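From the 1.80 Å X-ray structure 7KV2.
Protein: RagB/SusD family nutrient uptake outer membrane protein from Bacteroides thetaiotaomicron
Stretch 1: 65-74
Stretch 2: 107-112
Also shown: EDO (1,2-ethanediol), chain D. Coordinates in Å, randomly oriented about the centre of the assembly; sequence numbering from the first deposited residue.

Stretch 1 65-74: DEYNPVNLMS
Stretch 2 107-112: MIYGLW

The first turn of an α-helix leaves backbone amides without partners, and a protein commonly supplies acceptors from side chains elsewhere in the chain. The contact between residues 65-74 and 107-112 of this RagB/SusD family protein is a compact example. Stretch 1 begins as a loop: Asp65 has positive phi (60/24), Glu66 (-131/151) and Tyr67 (-99/102) are extended, and Asn68 (-126/54) and Pro69 (-55/125) lead into a helix that is well under way by Leu72 (-69/-32) and Met73 (-58/-35). Met73 N donates to Pro69 O at 2.9 Å. Stretch 2 arrives extended through Met107 (-124/159) and Ile108 (-70/145), turns at Tyr109 (-136/-25), the N-cap position, and becomes helical at Gly110 (-56/-45), Leu111 (-68/-41) and Trp112 (-55/-50). The register is set by two pairs: the CA atoms of Glu66 and Gly110 lie 5.5 Å apart, and those of Asn68 and Leu111 5.9 Å. The sequence thus ascends along both stretches in the same sense at this point.

Glu66 and Asn68 both direct their CA-to-CB bonds toward stretch 2, whereas that of the intervening Tyr67 points away, as expected for an extended segment. Glu66 adopts chi1 m (-70°), chi2 t (-178°) and chi3 38°, bringing OE1 within reach of two successive amides: Tyr109 N donates to Glu66 OE1 at 2.9 Å and Gly110 N to the same Glu66 OE1 at 3.1 Å, with angles of 167° and 163°. Asn68, with chi1 m (-67°) and chi2 177°, takes the next amide, Leu111 N donating to Asn68 OD1 at 2.8 Å and 140°. Proximity alone does not make a bond: Gly110 N is 2.9 Å from Asn68 OD1, but the angle is poor.

The acceptors are themselves held in place. Asn68 ND2 donates to Tyr67 O at 3.0 Å and to Glu66 OE1 at 3.2 Å, so the amide group is oriented with its oxygen available to the helix, and one carboxylate oxygen gathers three donors. Gly110 suits this tight packing, since an ideal CB there would lie 2.9 Å from Asn68 OD1, a clash, and 3.3 Å from Glu66 CB.

Apolar contacts extend the interface beyond this polar centre. Val70 (chi1 p) brings CG2 to 4.1 Å from CD1 of Leu111 (chi1 t, chi2 p), and Met73 (m, m, p) places CG 4.0 Å from CD1 of Ile108 (chi1 p, chi2 t). Ile108 also sets CG2 3.5 Å from Asn68 ND2. Tyr109 (chi1 t, -162°; chi2 6°) leads its ring away from stretch 1, although its CB remains 3.3 Å from Glu66 OE2. A 1,2-ethanediol, probably from the crystallisation liquor, accepts a hydrogen bond from Met107 N through O1 at 3.1 Å. Together the two stretches bury 359 Å², summed over both sides.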

# COMPACT_ATOMS: atom_id res chain seq x y z
N ASP A 65 -18.65 0.36 5.67
CA ASP A 65 -19.32 1.49 4.97
C ASP A 65 -18.35 2.64 4.65
O ASP A 65 -18.83 3.72 4.36
CB ASP A 65 -20.54 1.94 5.77
CG ASP A 65 -21.46 0.75 5.94
OD1 ASP A 65 -21.92 0.22 4.91
OD2 ASP A 65 -21.60 0.29 7.09
N GLU A 66 -17.05 2.36 4.54
CA GLU A 66 -16.04 3.35 4.13
C GLU A 66 -15.12 2.83 3.02
O GLU A 66 -14.89 1.64 2.94
CB GLU A 66 -15.13 3.67 5.30
CG GLU A 66 -15.87 4.46 6.34
CD GLU A 66 -15.04 4.87 7.53
OE1 GLU A 66 -13.87 5.23 7.34
OE2 GLU A 66 -15.63 4.90 8.63
N TYR A 67 -14.62 3.76 2.21
CA TYR A 67 -13.51 3.56 1.24
C TYR A 67 -12.24 4.09 1.86
O TYR A 67 -12.09 5.33 2.00
CB TYR A 67 -13.84 4.30 -0.06
CG TYR A 67 -15.16 3.91 -0.65
CD1 TYR A 67 -15.28 2.80 -1.47
CD2 TYR A 67 -16.30 4.66 -0.42
CE1 TYR A 67 -16.49 2.42 -2.00
CE2 TYR A 67 -17.53 4.28 -0.94
CZ TYR A 67 -17.62 3.18 -1.76
OH TYR A 67 -18.80 2.76 -2.32
N ASN A 68 -11.37 3.20 2.37
CA ASN A 68 -10.08 3.57 2.99
C ASN A 68 -8.94 2.77 2.30
O ASN A 68 -8.13 2.14 2.97
CB ASN A 68 -10.04 3.28 4.49
CG ASN A 68 -10.95 4.08 5.42
OD1 ASN A 68 -10.93 3.78 6.62
ND2 ASN A 68 -11.73 5.03 4.92
N PRO A 69 -8.80 2.82 0.95
CA PRO A 69 -7.74 2.09 0.28
C PRO A 69 -6.38 2.49 0.88
O PRO A 69 -6.02 3.69 0.95
CB PRO A 69 -7.90 2.49 -1.21
CG PRO A 69 -8.64 3.78 -1.16
CD PRO A 69 -9.56 3.68 0.03
N VAL A 70 -5.62 1.50 1.34
CA VAL A 70 -4.53 1.73 2.31
C VAL A 70 -3.40 2.54 1.67
O VAL A 70 -2.81 3.35 2.32
CB VAL A 70 -4.09 0.41 2.96
CG1 VAL A 70 -3.50 -0.59 1.96
CG2 VAL A 70 -3.08 0.70 4.07
N ASN A 71 -3.09 2.31 0.40
CA ASN A 71 -2.09 3.11 -0.32
C ASN A 71 -2.54 4.57 -0.36
O ASN A 71 -1.69 5.41 -0.14
CB ASN A 71 -1.82 2.54 -1.73
CG ASN A 71 -3.03 2.30 -2.61
OD1 ASN A 71 -4.09 1.89 -2.13
ND2 ASN A 71 -2.93 2.62 -3.92
N LEU A 72 -3.76 4.87 -0.79
CA LEU A 72 -4.17 6.27 -1.03
C LEU A 72 -4.26 6.97 0.33
O LEU A 72 -4.04 8.21 0.35
CB LEU A 72 -5.53 6.38 -1.72
CG LEU A 72 -5.70 5.77 -3.11
CD1 LEU A 72 -7.05 6.16 -3.71
CD2 LEU A 72 -4.59 6.21 -3.99
N MET A 73 -4.61 6.24 1.38
CA MET A 73 -4.77 6.89 2.70
C MET A 73 -3.45 7.59 3.12
O MET A 73 -3.54 8.69 3.77
CB MET A 73 -5.28 5.96 3.80
CG MET A 73 -6.71 5.45 3.60
SD MET A 73 -7.98 6.71 3.35
CE MET A 73 -7.89 6.96 1.58
N SER A 74 -2.27 7.05 2.79
CA SER A 74 -0.99 7.77 3.00
C SER A 74 -0.71 8.73 1.85
O SER A 74 -0.23 9.85 2.11
CB SER A 74 0.14 6.83 3.33
OG SER A 74 0.53 6.05 2.21
N MET A 107 -13.03 11.35 10.92
CA MET A 107 -11.77 10.63 10.64
C MET A 107 -12.08 9.31 9.93
O MET A 107 -13.24 8.89 9.94
CB MET A 107 -10.97 10.37 11.91
CG MET A 107 -9.67 11.17 11.95
SD MET A 107 -8.53 10.57 10.61
CE MET A 107 -8.12 8.97 11.27
N ILE A 108 -11.10 8.74 9.22
CA ILE A 108 -11.29 7.41 8.63
C ILE A 108 -11.33 6.41 9.79
O ILE A 108 -10.65 6.64 10.83
CB ILE A 108 -10.23 7.11 7.55
CG1 ILE A 108 -8.79 7.24 8.05
CG2 ILE A 108 -10.51 8.01 6.37
CD1 ILE A 108 -7.81 6.35 7.31
N TYR A 109 -12.14 5.39 9.63
CA TYR A 109 -12.39 4.37 10.68
C TYR A 109 -12.37 2.95 10.07
O TYR A 109 -12.05 1.99 10.80
CB TYR A 109 -13.70 4.76 11.36
CG TYR A 109 -13.99 4.15 12.72
CD1 TYR A 109 -13.05 3.38 13.39
CD2 TYR A 109 -15.21 4.38 13.32
CE1 TYR A 109 -13.35 2.81 14.62
CE2 TYR A 109 -15.51 3.84 14.56
CZ TYR A 109 -14.58 3.04 15.20
OH TYR A 109 -14.84 2.50 16.44
N GLY A 110 -12.64 2.80 8.78
CA GLY A 110 -12.65 1.48 8.10
C GLY A 110 -11.33 0.75 8.28
O GLY A 110 -11.31 -0.46 8.62
N LEU A 111 -10.22 1.45 8.09
CA LEU A 111 -8.89 0.82 8.06
C LEU A 111 -8.57 0.30 9.45
O LEU A 111 -8.00 -0.75 9.59
CB LEU A 111 -7.85 1.86 7.59
CG LEU A 111 -6.40 1.40 7.61
CD1 LEU A 111 -6.18 0.22 6.67
CD2 LEU A 111 -5.45 2.53 7.23
N TRP A 112 -8.92 1.08 10.47
CA TRP A 112 -8.76 0.67 11.89
C TRP A 112 -9.50 -0.66 12.11
O TRP A 112 -8.90 -1.59 12.62
CB TRP A 112 -9.30 1.82 12.75
CG TRP A 112 -9.30 1.52 14.22
CD1 TRP A 112 -10.11 0.65 14.90
CD2 TRP A 112 -8.43 2.12 15.19
NE1 TRP A 112 -9.77 0.65 16.24
CE2 TRP A 112 -8.75 1.53 16.44
CE3 TRP A 112 -7.41 3.08 15.13
CZ2 TRP A 112 -8.10 1.91 17.62
CZ3 TRP A 112 -6.75 3.43 16.29
CH2 TRP A 112 -7.11 2.85 17.52
C1 EDO D . -14.79 8.57 13.18
O1 EDO D . -14.77 9.94 13.03
C2 EDO D . -15.80 8.17 14.18
O2 EDO D . -15.35 8.43 15.49